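Local structure of geranyltranstransferase (Legionella pneumophila subsp. pneumophila, 3LOM) at residues Thr17-Leu22 and Val67-Leu72; Val272-Ala277 and Gln297-Ser302; Val145-Val150 and Val200-His205; Arg216-His221 and Asp279-Phe284. The protein probably condenses isopentenyl diphosphate with allylic diphosphates to build farnesyl or a longer prenyl diphosphate, with magnesium as cofactor. All coordinates share one frame; numbering follows the deposited sequence.

All four contacts join parts of one mostly helical isoprenoid synthase fold. Contacts 2 and 4 are the most closely coupled pair, with centres about 12 Å apart and segments that alternate along the chain. H273 ND1 and H221 ND1 lie 2.8 Å apart in a probable hydrogen bond, and A277 O packs 3.3 Å from Y218 CD1. Contact 1 touches contact 3 where V67 CG2 lies 3.7 Å from A203 CB. Contacts 2 and 3 are farthest apart, about 28 Å between centres. None of the four contains a bound ligand. Contact 4 lies on helix 209-236, which by sequence carries an aspartate-rich motif of the family, and contact 2 reaches that helix through Q229, just before D230.

Contact 1 of 4, residues Thr17-Leu22 and Val67-Leu72; sequences TQRHEL and VDQGVL
R19 NE is held by a salt bridge to D73, while Q69 OE1 packs over a face of the same guanidinium without bonding to it. This oxygen stands 3.2 Å above the guanidinium plane, offset toward the rim, and Q69 OE1 is 3.3 Å from R19 NH1. That N-H is badly angled for a hydrogen bond, which makes this polar packing over a face. The two planar groups are tilted 30° from each other. Farther back along Q69, CB touches R19 NH2 at 3.7 Å.

R19 suits the place because it is long. Its chain leaves the backbone with CG opposite the N (chi1 169°) and stays extended from CG to NE, spanning the gap between helix 5-28 and the start of helix 69-91, two members of the helical bundle that makes up the isoprenoid synthase fold. D68 is the N-cap of the second helix, and its OD1 accepts a weak bond from G70 N at 3.4 Å. A cation near the positive end of a helix would probably be disfavoured by itself; the D73 carboxylate, in the first turns, offsets it. In Q69 the bend at chi2 (-139°) brings OE1 over the rim of the guanidinium, and Y59 of helix 53-64 also touches R19.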
loop_
_atom_site.group_PDB
_atom_site.type_symbol
_atom_site.label_atom_id
_atom_site.label_comp_id
_atom_site.label_asym_id
_atom_site.label_seq_id
_atom_site.Cartn_x
_atom_site.Cartn_y
_atom_site.Cartn_z
ATOM N N THR A 17 16.265 18.333 5.879
ATOM C CA THR A 17 14.915 18.611 5.352
ATOM C C THR A 17 14.975 19.053 3.883
ATOM O O THR A 17 14.300 18.468 3.022
ATOM C CB THR A 17 14.176 19.701 6.178
ATOM O OG1 THR A 17 14.142 19.325 7.559
ATOM C CG2 THR A 17 12.741 19.907 5.675
ATOM N N GLN A 18 15.800 20.071 3.617
ATOM C CA GLN A 18 16.037 20.596 2.265
ATOM C C GLN A 18 16.431 19.504 1.276
ATOM O O GLN A 18 15.889 19.451 0.170
ATOM C CB GLN A 18 17.126 21.676 2.279
ATOM C CG GLN A 18 16.704 23.020 2.861
ATOM C CD GLN A 18 17.859 24.017 2.918
ATOM O OE1 GLN A 18 18.184 24.544 3.983
ATOM N NE2 GLN A 18 18.489 24.272 1.769
ATOM N N ARG A 19 17.359 18.636 1.692
ATOM C CA ARG A 19 17.802 17.497 0.882
ATOM C C ARG A 19 16.649 16.529 0.608
ATOM O O ARG A 19 16.478 16.051 -0.525
ATOM C CB ARG A 19 18.979 16.772 1.557
ATOM C CG ARG A 19 19.320 15.427 0.921
ATOM C CD ARG A 19 20.637 14.826 1.392
ATOM N NE ARG A 19 20.992 13.704 0.518
ATOM C CZ ARG A 19 22.231 13.359 0.175
ATOM N NH1 ARG A 19 23.273 14.043 0.632
ATOM N NH2 ARG A 19 22.428 12.325 -0.634
ATOM N N HIS A 20 15.850 16.276 1.647
ATOM C CA HIS A 20 14.716 15.359 1.562
ATOM C C HIS A 20 13.616 15.882 0.629
ATOM O O HIS A 20 13.096 15.130 -0.208
ATOM C CB HIS A 20 14.168 15.040 2.966
ATOM C CG HIS A 20 12.769 14.505 2.965
ATOM N ND1 HIS A 20 12.439 13.281 2.419
ATOM C CD2 HIS A 20 11.612 15.033 3.433
ATOM C CE1 HIS A 20 11.139 13.078 2.553
ATOM N NE2 HIS A 20 10.615 14.126 3.165
ATOM N N GLU A 21 13.280 17.162 0.769
ATOM C CA GLU A 21 12.271 17.802 -0.086
ATOM C C GLU A 21 12.695 17.837 -1.558
ATOM O O GLU A 21 11.881 17.605 -2.457
ATOM C CB GLU A 21 11.969 19.211 0.413
ATOM C CG GLU A 21 11.246 19.246 1.753
ATOM C CD GLU A 21 11.044 20.653 2.285
ATOM O OE1 GLU A 21 11.534 21.613 1.656
ATOM O OE2 GLU A 21 10.385 20.799 3.336
ATOM N N LEU A 22 13.984 18.095 -1.780
ATOM C CA LEU A 22 14.568 18.167 -3.115
ATOM C C LEU A 22 14.570 16.784 -3.758
ATOM O O LEU A 22 14.332 16.652 -4.966
ATOM C CB LEU A 22 15.996 18.714 -3.021
ATOM C CG LEU A 22 16.495 19.913 -3.842
ATOM C CD1 LEU A 22 15.426 20.985 -4.085
ATOM C CD2 LEU A 22 17.723 20.525 -3.159
ATOM N N VAL A 67 26.088 4.530 6.712
ATOM C CA VAL A 67 25.523 4.001 5.467
ATOM C C VAL A 67 25.415 5.121 4.417
ATOM O O VAL A 67 25.326 6.304 4.768
ATOM C CB VAL A 67 24.188 3.214 5.705
ATOM C CG1 VAL A 67 23.070 4.135 6.115
ATOM C CG2 VAL A 67 23.803 2.375 4.483
ATOM N N ASP A 68 25.471 4.731 3.143
ATOM C CA ASP A 68 25.470 5.659 2.010
ATOM C C ASP A 68 24.273 6.606 2.048
ATOM O O ASP A 68 23.140 6.179 2.287
ATOM C CB ASP A 68 25.495 4.879 0.691
ATOM C CG ASP A 68 25.669 5.779 -0.518
ATOM O OD1 ASP A 68 24.820 5.715 -1.432
ATOM O OD2 ASP A 68 26.649 6.553 -0.552
ATOM N N GLN A 69 24.539 7.891 1.825
ATOM C CA GLN A 69 23.499 8.913 1.897
ATOM C C GLN A 69 22.484 8.843 0.755
ATOM O O GLN A 69 21.364 9.320 0.901
ATOM C CB GLN A 69 24.105 10.312 2.019
ATOM C CG GLN A 69 24.568 10.642 3.433
ATOM C CD GLN A 69 24.241 12.072 3.842
ATOM O OE1 GLN A 69 23.151 12.581 3.564
ATOM N NE2 GLN A 69 25.181 12.721 4.519
ATOM N N GLY A 70 22.886 8.239 -0.364
ATOM C CA GLY A 70 21.984 7.923 -1.474
ATOM C C GLY A 70 20.906 6.934 -1.066
ATOM O O GLY A 70 19.726 7.139 -1.371
ATOM N N VAL A 71 21.321 5.872 -0.370
ATOM C CA VAL A 71 20.419 4.878 0.243
ATOM C C VAL A 71 19.460 5.537 1.251
ATOM O O VAL A 71 18.249 5.268 1.246
ATOM C CB VAL A 71 21.229 3.716 0.913
ATOM C CG1 VAL A 71 20.322 2.757 1.709
ATOM C CG2 VAL A 71 22.033 2.941 -0.132
ATOM N N LEU A 72 20.013 6.420 2.081
ATOM C CA LEU A 72 19.255 7.166 3.078
ATOM C C LEU A 72 18.142 8.036 2.498
ATOM O O LEU A 72 17.057 8.104 3.075
ATOM C CB LEU A 72 20.197 8.010 3.939
ATOM C CG LEU A 72 21.083 7.202 4.892
ATOM C CD1 LEU A 72 21.996 8.112 5.702
ATOM C CD2 LEU A 72 20.208 6.352 5.807
#

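Contact 2 of 4, residues Val272-Ala277 and Gln297-Ser302; sequences VHYQIA and QLQNRS
Flat-group packing dominates where Y274 of helix 263-279 meets Q299 of helix 289-303. Q299 CB sits over the centre of the tyrosine ring, 3.7 Å from the centroid and 5° off the normal, a CH-pi contact. The rest of Q299 follows the ring back toward its root: a chi1 of -179° and an extended chain beyond it carry the amide to Y274 CB, with Q299 CD 3.6 Å from that carbon. The side chains pass in opposite directions, and the amide and ring planes are 11° apart, nearly parallel. A glutamine suits this because its methylene groups and flat amide can cover an aromatic face along its length.

Apolar contact is slighter. L298 CB touches Y274 CZ at 4.2 Å, near the phenol end, and F226 of helix 209-236 also packs on the tyrosine.

The polar contacts gather round the phenol oxygen. Y274 OH is 3.0 Å from L298 O, yet its hydrogen bond goes to Q229 OE1 on helix 209-236, while Q229 NE2 bonds to L298 O. One amide thus serves both the hydroxyl and the carbonyl. The two helix segments run roughly antiparallel.

Q229 directly precedes D230, which by sequence opens the second aspartate-rich motif that binds magnesium in this family. The chemistry therefore implies that Q229, bonded to both Y274 OH and L298 O, links the two C-terminal helices to helix 209-236, which carries that motif.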
loop_
_atom_site.group_PDB
_atom_site.type_symbol
_atom_site.label_atom_id
_atom_site.label_comp_id
_atom_site.label_asym_id
_atom_site.label_seq_id
_atom_site.Cartn_x
_atom_site.Cartn_y
_atom_site.Cartn_z
ATOM N N VAL A 272 11.778 11.370 32.126
ATOM C CA VAL A 272 12.424 10.067 32.312
ATOM C C VAL A 272 12.643 9.375 30.969
ATOM O O VAL A 272 13.734 8.865 30.710
ATOM C CB VAL A 272 11.642 9.123 33.286
ATOM C CG1 VAL A 272 12.413 7.834 33.522
ATOM C CG2 VAL A 272 11.392 9.792 34.620
ATOM N N HIS A 273 11.622 9.390 30.114
ATOM C CA HIS A 273 11.706 8.705 28.816
ATOM C C HIS A 273 12.697 9.344 27.837
ATOM O O HIS A 273 13.383 8.628 27.092
ATOM C CB HIS A 273 10.321 8.522 28.194
ATOM C CG HIS A 273 9.560 7.373 28.772
ATOM N ND1 HIS A 273 9.883 6.059 28.505
ATOM C CD2 HIS A 273 8.503 7.335 29.618
ATOM C CE1 HIS A 273 9.060 5.262 29.162
ATOM N NE2 HIS A 273 8.208 6.011 29.839
ATOM N N TYR A 274 12.782 10.678 27.862
ATOM C CA TYR A 274 13.804 11.411 27.104
ATOM C C TYR A 274 15.208 11.148 27.631
ATOM O O TYR A 274 16.144 11.017 26.845
ATOM C CB TYR A 274 13.528 12.920 27.092
ATOM C CG TYR A 274 12.771 13.389 25.869
ATOM C CD1 TYR A 274 13.325 13.269 24.595
ATOM C CD2 TYR A 274 11.502 13.956 25.984
ATOM C CE1 TYR A 274 12.633 13.695 23.467
ATOM C CE2 TYR A 274 10.802 14.384 24.864
ATOM C CZ TYR A 274 11.374 14.250 23.609
ATOM O OH TYR A 274 10.686 14.663 22.495
ATOM N N GLN A 275 15.335 11.067 28.958
ATOM C CA GLN A 275 16.605 10.777 29.626
ATOM C C GLN A 275 17.131 9.402 29.220
ATOM O O GLN A 275 18.319 9.258 28.922
ATOM C CB GLN A 275 16.438 10.871 31.148
ATOM C CG GLN A 275 17.732 11.011 31.951
ATOM C CD GLN A 275 18.335 9.676 32.372
ATOM O OE1 GLN A 275 19.555 9.554 32.500
ATOM N NE2 GLN A 275 17.485 8.672 32.589
ATOM N N ILE A 276 16.237 8.410 29.195
ATOM C CA ILE A 276 16.571 7.054 28.754
ATOM C C ILE A 276 16.987 7.080 27.281
ATOM O O ILE A 276 17.950 6.408 26.887
ATOM C CB ILE A 276 15.395 6.041 29.014
ATOM C CG1 ILE A 276 15.046 5.935 30.511
ATOM C CG2 ILE A 276 15.693 4.648 28.442
ATOM C CD1 ILE A 276 16.207 5.572 31.451
ATOM N N ALA A 277 16.277 7.883 26.483
ATOM C CA ALA A 277 16.599 8.065 25.064
ATOM C C ALA A 277 17.988 8.689 24.846
ATOM O O ALA A 277 18.760 8.192 24.019
ATOM C CB ALA A 277 15.512 8.877 24.363
ATOM N N GLN A 297 16.078 19.308 21.322
ATOM C CA GLN A 297 15.125 20.210 20.665
ATOM C C GLN A 297 13.700 19.664 20.760
ATOM O O GLN A 297 12.756 20.413 21.024
ATOM C CB GLN A 297 15.497 20.443 19.195
ATOM C CG GLN A 297 16.575 21.494 18.953
ATOM C CD GLN A 297 16.847 21.740 17.472
ATOM O OE1 GLN A 297 16.178 21.185 16.595
ATOM N NE2 GLN A 297 17.836 22.580 17.188
ATOM N N LEU A 298 13.559 18.355 20.549
ATOM C CA LEU A 298 12.265 17.676 20.643
ATOM C C LEU A 298 11.738 17.628 22.073
ATOM O O LEU A 298 10.530 17.650 22.285
ATOM C CB LEU A 298 12.357 16.261 20.066
ATOM C CG LEU A 298 12.529 16.131 18.551
ATOM C CD1 LEU A 298 13.250 14.837 18.215
ATOM C CD2 LEU A 298 11.188 16.206 17.836
ATOM N N GLN A 299 12.645 17.560 23.043
ATOM C CA GLN A 299 12.279 17.615 24.457
ATOM C C GLN A 299 11.779 18.999 24.879
ATOM O O GLN A 299 10.811 19.107 25.639
ATOM C CB GLN A 299 13.455 17.164 25.336
ATOM C CG GLN A 299 13.164 17.165 26.838
ATOM C CD GLN A 299 14.191 16.402 27.659
ATOM O OE1 GLN A 299 13.974 16.137 28.842
ATOM N NE2 GLN A 299 15.309 16.037 27.037
ATOM N N ASN A 300 12.419 20.046 24.362
ATOM C CA ASN A 300 12.161 21.421 24.811
ATOM C C ASN A 300 10.871 22.099 24.307
ATOM O O ASN A 300 10.538 23.196 24.765
ATOM C CB ASN A 300 13.387 22.318 24.569
ATOM C CG ASN A 300 14.552 22.000 25.509
ATOM O OD1 ASN A 300 14.611 20.928 26.121
ATOM N ND2 ASN A 300 15.493 22.934 25.613
ATOM N N ARG A 301 10.145 21.454 23.390
ATOM C CA ARG A 301 8.802 21.936 23.006
ATOM C C ARG A 301 7.729 21.528 24.026
ATOM O O ARG A 301 6.548 21.836 23.858
ATOM C CB ARG A 301 8.409 21.544 21.567
ATOM C CG ARG A 301 8.847 20.163 21.103
ATOM C CD ARG A 301 8.282 19.824 19.727
ATOM N NE ARG A 301 6.979 19.161 19.817
ATOM C CZ ARG A 301 6.794 17.842 19.751
ATOM N NH1 ARG A 301 7.827 17.021 19.584
ATOM N NH2 ARG A 301 5.568 17.341 19.850
ATOM N N SER A 302 8.168 20.835 25.078
ATOM C CA SER A 302 7.365 20.559 26.264
ATOM C C SER A 302 7.828 21.437 27.437
ATOM O O SER A 302 7.046 21.740 28.341
ATOM C CB SER A 302 7.473 19.077 26.637
ATOM O OG SER A 302 6.737 18.780 27.812
#

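Contact 3 of 4, residues Val145-Val150 and Val200-His205; sequences VAITQV and VLAAQH
A first torsion of -77° turns CG1 of I147 away from its carbonyl carbon, and a chi2 of 158° stretches CD1 onward, so that the longer branch extends to A202 and A203. The chief touch is I147 CG1 against A202 CB at 3.8 Å, with no polar bond across. CD1 travels further along the turn, to 4.1 Å from A202 O and 4.4 Å from A203 N. The CA atoms of I147 and A202 are merely 5.7 Å apart; so close an approach suits alanine because its side chain is one methyl, which points toward helix 141-155.

A202 lies in a type I beta turn, L201 to Q204, in which helix 178-201 ends. The contact thus packs the end of one helix of the isoprenoid synthase bundle against the side of helix 141-155. Around I147 stand L131 and L135 of helix 113-135, L139 and M199, a greasy setting that suits a branched aliphatic residue. V150, one turn on, rests on A195 and M199 of helix 178-201. Helix 141-155 also reaches the dimer interface, where V145 packs on S136 of the second subunit, and T148 and Q149 on L132 of that subunit.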
loop_
_atom_site.group_PDB
_atom_site.type_symbol
_atom_site.label_atom_id
_atom_site.label_comp_id
_atom_site.label_asym_id
_atom_site.label_seq_id
_atom_site.Cartn_x
_atom_site.Cartn_y
_atom_site.Cartn_z
ATOM N N VAL A 145 14.647 -6.577 -0.071
ATOM C CA VAL A 145 13.508 -7.332 0.442
ATOM C C VAL A 145 13.287 -7.113 1.952
ATOM O O VAL A 145 12.180 -6.769 2.375
ATOM C CB VAL A 145 13.649 -8.832 0.081
ATOM C CG1 VAL A 145 12.610 -9.688 0.795
ATOM C CG2 VAL A 145 13.534 -9.012 -1.424
ATOM N N ALA A 146 14.347 -7.259 2.743
ATOM C CA ALA A 146 14.249 -7.106 4.201
ATOM C C ALA A 146 13.921 -5.683 4.647
ATOM O O ALA A 146 13.218 -5.504 5.640
ATOM C CB ALA A 146 15.519 -7.616 4.899
ATOM N N ILE A 147 14.432 -4.689 3.914
ATOM C CA ILE A 147 14.132 -3.268 4.155
ATOM C C ILE A 147 12.641 -2.978 3.925
ATOM O O ILE A 147 11.995 -2.286 4.724
ATOM C CB ILE A 147 15.026 -2.339 3.270
ATOM C CG1 ILE A 147 16.439 -2.247 3.855
ATOM C CG2 ILE A 147 14.429 -0.923 3.124
ATOM C CD1 ILE A 147 17.493 -1.839 2.857
ATOM N N THR A 148 12.101 -3.541 2.847
ATOM C CA THR A 148 10.707 -3.321 2.465
ATOM C C THR A 148 9.770 -4.080 3.414
ATOM O O THR A 148 8.667 -3.603 3.716
ATOM C CB THR A 148 10.464 -3.706 0.986
ATOM O OG1 THR A 148 11.535 -3.203 0.180
ATOM C CG2 THR A 148 9.146 -3.129 0.472
ATOM N N GLN A 149 10.235 -5.237 3.894
ATOM C CA GLN A 149 9.549 -6.033 4.922
ATOM C C GLN A 149 9.293 -5.223 6.185
ATOM O O GLN A 149 8.175 -5.213 6.697
ATOM C CB GLN A 149 10.377 -7.274 5.272
ATOM C CG GLN A 149 9.588 -8.423 5.888
ATOM C CD GLN A 149 9.207 -9.486 4.872
ATOM O OE1 GLN A 149 8.057 -9.558 4.436
ATOM N NE2 GLN A 149 10.173 -10.316 4.486
ATOM N N VAL A 150 10.323 -4.534 6.669
ATOM C CA VAL A 150 10.211 -3.686 7.859
ATOM C C VAL A 150 9.074 -2.644 7.772
ATOM O O VAL A 150 8.279 -2.520 8.707
ATOM C CB VAL A 150 11.556 -2.994 8.185
ATOM C CG1 VAL A 150 11.405 -2.032 9.357
ATOM C CG2 VAL A 150 12.645 -4.033 8.487
ATOM N N VAL A 200 17.215 1.296 8.423
ATOM C CA VAL A 200 18.617 1.716 8.415
ATOM C C VAL A 200 19.544 0.546 8.794
ATOM O O VAL A 200 20.586 0.345 8.162
ATOM C CB VAL A 200 18.821 2.988 9.315
ATOM C CG1 VAL A 200 20.231 3.087 9.879
ATOM C CG2 VAL A 200 18.483 4.256 8.535
ATOM N N LEU A 201 19.133 -0.242 9.791
ATOM C CA LEU A 201 19.890 -1.417 10.245
ATOM C C LEU A 201 19.948 -2.545 9.217
ATOM O O LEU A 201 20.946 -3.261 9.137
ATOM C CB LEU A 201 19.333 -1.950 11.568
ATOM C CG LEU A 201 19.726 -1.163 12.821
ATOM C CD1 LEU A 201 18.805 -1.516 13.977
ATOM C CD2 LEU A 201 21.197 -1.381 13.199
ATOM N N ALA A 202 18.892 -2.686 8.421
ATOM C CA ALA A 202 18.833 -3.733 7.404
ATOM C C ALA A 202 19.686 -3.421 6.163
ATOM O O ALA A 202 19.762 -4.234 5.238
ATOM C CB ALA A 202 17.384 -4.025 7.020
ATOM N N ALA A 203 20.329 -2.253 6.157
ATOM C CA ALA A 203 21.273 -1.879 5.100
ATOM C C ALA A 203 22.652 -2.531 5.264
ATOM O O ALA A 203 23.416 -2.614 4.299
ATOM C CB ALA A 203 21.413 -0.376 5.022
ATOM N N GLN A 204 22.967 -2.991 6.477
ATOM C CA GLN A 204 24.270 -3.609 6.757
ATOM C C GLN A 204 24.163 -5.115 6.995
ATOM O O GLN A 204 23.140 -5.612 7.474
ATOM C CB GLN A 204 24.965 -2.944 7.952
ATOM C CG GLN A 204 24.709 -1.452 8.125
ATOM C CD GLN A 204 25.531 -0.576 7.196
ATOM O OE1 GLN A 204 25.248 -0.471 6.000
ATOM N NE2 GLN A 204 26.542 0.084 7.751
ATOM N N HIS A 205 25.239 -5.828 6.667
ATOM C CA HIS A 205 25.279 -7.286 6.752
ATOM C C HIS A 205 25.570 -7.775 8.171
ATOM O O HIS A 205 24.867 -8.648 8.689
ATOM C CB HIS A 205 26.309 -7.838 5.758
ATOM C CG HIS A 205 26.283 -9.329 5.614
ATOM N ND1 HIS A 205 25.142 -10.026 5.279
ATOM C CD2 HIS A 205 27.266 -10.253 5.734
ATOM C CE1 HIS A 205 25.418 -11.316 5.216
ATOM N NE2 HIS A 205 26.701 -11.481 5.487
#

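Contact 4 of 4, residues Arg216-His221 and Asp279-Phe284; sequences RTYGKH and DSLRLF
T217 meets S280 first, through carbon: its CB lies 3.5 Å from S280 OG, with CG2 at 3.9 Å. The threonine hydroxyl is used within its own helix, where OG1 hydrogen-bonds to S213 O, and this leaves the beta carbon and methyl as the surface turned to the serine. S280 OG in turn bonds to A214 O. Its chi1 of -169° carries the hydroxyl across to helix 209-236. A serine suits this spot because its short side chain supplies a donor to a helix carbonyl while letting the backbones come close; the CA atoms of Y218 and S280 are 5.9 Å apart.

Next comes Y218, whose backbone N is 3.6 Å from S280 OG without a hydrogen bond between them. Its first torsion, close to trans at -178°, swings the ring toward L281, and the two side chains cross at a slant. Both leucine methyls touch it: L281 CD1 is 3.8 Å from Y218 CD1, and L281 CD2 is 3.9 Å from Y218 CG. Residues 279-284 open the connection between helix 263-279 and helix 289-303 in the helical isoprenoid synthase fold, so this contact seats an interhelical loop on the flank of helix 209-236. L291 of helix 289-303 packs on both Y218 and L281, and L57 of helix 53-64 also touches the tyrosine, an apolar setting for ring and leucine alike. The phenol end is satisfied by T295, whose OG1 shares a hydrogen bond with Y218 OH.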
loop_
_atom_site.group_PDB
_atom_site.type_symbol
_atom_site.label_atom_id
_atom_site.label_comp_id
_atom_site.label_asym_id
_atom_site.label_seq_id
_atom_site.Cartn_x
_atom_site.Cartn_y
_atom_site.Cartn_z
ATOM N N ARG A 216 17.257 0.664 18.786
ATOM C CA ARG A 216 15.947 0.146 19.195
ATOM C C ARG A 216 15.396 0.757 20.484
ATOM O O ARG A 216 14.202 1.047 20.569
ATOM C CB ARG A 216 15.989 -1.383 19.290
ATOM C CG ARG A 216 15.984 -2.056 17.931
ATOM C CD ARG A 216 16.523 -3.473 17.962
ATOM N NE ARG A 216 16.515 -4.058 16.621
ATOM C CZ ARG A 216 16.998 -5.257 16.307
ATOM N NH1 ARG A 216 17.546 -6.031 17.235
ATOM N NH2 ARG A 216 16.934 -5.682 15.050
ATOM N N THR A 217 16.269 0.971 21.466
ATOM C CA THR A 217 15.886 1.623 22.720
ATOM C C THR A 217 15.561 3.104 22.493
ATOM O O THR A 217 14.518 3.584 22.952
ATOM C CB THR A 217 16.971 1.443 23.811
ATOM O OG1 THR A 217 17.231 0.048 23.992
ATOM C CG2 THR A 217 16.530 2.039 25.148
ATOM N N TYR A 218 16.437 3.816 21.774
ATOM C CA TYR A 218 16.164 5.211 21.403
ATOM C C TYR A 218 14.818 5.318 20.680
ATOM O O TYR A 218 13.979 6.122 21.065
ATOM C CB TYR A 218 17.292 5.821 20.553
ATOM C CG TYR A 218 17.045 7.277 20.196
ATOM C CD1 TYR A 218 17.302 8.294 21.113
ATOM C CD2 TYR A 218 16.535 7.636 18.946
ATOM C CE1 TYR A 218 17.060 9.630 20.796
ATOM C CE2 TYR A 218 16.290 8.970 18.617
ATOM C CZ TYR A 218 16.557 9.957 19.545
ATOM O OH TYR A 218 16.318 11.269 19.225
ATOM N N GLY A 219 14.626 4.474 19.663
ATOM C CA GLY A 219 13.380 4.394 18.896
ATOM C C GLY A 219 12.086 4.148 19.658
ATOM O O GLY A 219 11.079 4.815 19.391
ATOM N N LYS A 220 12.102 3.193 20.592
ATOM C CA LYS A 220 10.914 2.874 21.396
ATOM C C LYS A 220 10.536 4.037 22.285
ATOM O O LYS A 220 9.367 4.415 22.366
ATOM C CB LYS A 220 11.146 1.634 22.267
ATOM C CG LYS A 220 10.969 0.314 21.535
ATOM C CD LYS A 220 11.657 -0.824 22.272
ATOM C CE LYS A 220 11.890 -2.015 21.348
ATOM N NZ LYS A 220 12.900 -2.965 21.895
ATOM N N HIS A 221 11.531 4.608 22.952
ATOM C CA HIS A 221 11.258 5.664 23.910
ATOM C C HIS A 221 10.937 6.996 23.245
ATOM O O HIS A 221 10.173 7.785 23.792
ATOM C CB HIS A 221 12.385 5.770 24.943
ATOM C CG HIS A 221 12.455 4.587 25.861
ATOM N ND1 HIS A 221 11.814 4.554 27.079
ATOM C CD2 HIS A 221 13.048 3.379 25.716
ATOM C CE1 HIS A 221 12.021 3.382 27.652
ATOM N NE2 HIS A 221 12.771 2.652 26.849
ATOM N N ASP A 279 20.597 8.670 26.987
ATOM C CA ASP A 279 21.611 7.749 27.502
ATOM C C ASP A 279 21.876 6.539 26.612
ATOM O O ASP A 279 22.899 5.864 26.761
ATOM C CB ASP A 279 21.220 7.277 28.907
ATOM C CG ASP A 279 21.405 8.356 29.967
ATOM O OD1 ASP A 279 21.204 9.557 29.673
ATOM O OD2 ASP A 279 21.752 7.993 31.110
ATOM N N SER A 280 20.956 6.275 25.688
ATOM C CA SER A 280 21.042 5.127 24.785
ATOM C C SER A 280 22.088 5.303 23.679
ATOM O O SER A 280 22.508 4.326 23.053
ATOM C CB SER A 280 19.664 4.858 24.164
ATOM O OG SER A 280 19.638 3.621 23.477
ATOM N N LEU A 281 22.507 6.546 23.454
ATOM C CA LEU A 281 23.388 6.886 22.336
ATOM C C LEU A 281 24.835 7.119 22.770
ATOM O O LEU A 281 25.691 7.467 21.949
ATOM C CB LEU A 281 22.859 8.131 21.617
ATOM C CG LEU A 281 21.351 8.188 21.364
ATOM C CD1 LEU A 281 20.874 9.626 21.403
ATOM C CD2 LEU A 281 20.962 7.486 20.058
ATOM N N ARG A 282 25.102 6.905 24.058
ATOM C CA ARG A 282 26.421 7.159 24.647
ATOM C C ARG A 282 27.492 6.162 24.195
ATOM O O ARG A 282 28.684 6.394 24.399
ATOM C CB ARG A 282 26.326 7.202 26.171
ATOM C CG ARG A 282 25.444 8.322 26.689
ATOM C CD ARG A 282 25.257 8.215 28.185
ATOM N NE ARG A 282 26.406 8.720 28.930
ATOM C CZ ARG A 282 26.541 8.633 30.249
ATOM N NH1 ARG A 282 25.597 8.052 30.981
ATOM N NH2 ARG A 282 27.622 9.126 30.839
ATOM N N LEU A 283 27.057 5.066 23.577
ATOM C CA LEU A 283 27.948 4.132 22.893
ATOM C C LEU A 283 28.619 4.809 21.690
ATOM O O LEU A 283 29.781 4.537 21.386
ATOM C CB LEU A 283 27.164 2.898 22.433
ATOM C CG LEU A 283 27.792 1.501 22.546
ATOM C CD1 LEU A 283 26.712 0.427 22.478
ATOM C CD2 LEU A 283 28.884 1.234 21.505
ATOM N N PHE A 284 27.881 5.691 21.017
ATOM C CA PHE A 284 28.385 6.423 19.855
ATOM C C PHE A 284 29.213 7.637 20.276
ATOM O O PHE A 284 30.162 8.017 19.587
ATOM C CB PHE A 284 27.229 6.864 18.949
ATOM C CG PHE A 284 26.275 5.753 18.581
ATOM C CD1 PHE A 284 26.564 4.888 17.530
ATOM C CD2 PHE A 284 25.079 5.585 19.280
ATOM C CE1 PHE A 284 25.683 3.863 17.188
ATOM C CE2 PHE A 284 24.193 4.564 18.949
ATOM C CZ PHE A 284 24.495 3.702 17.899
#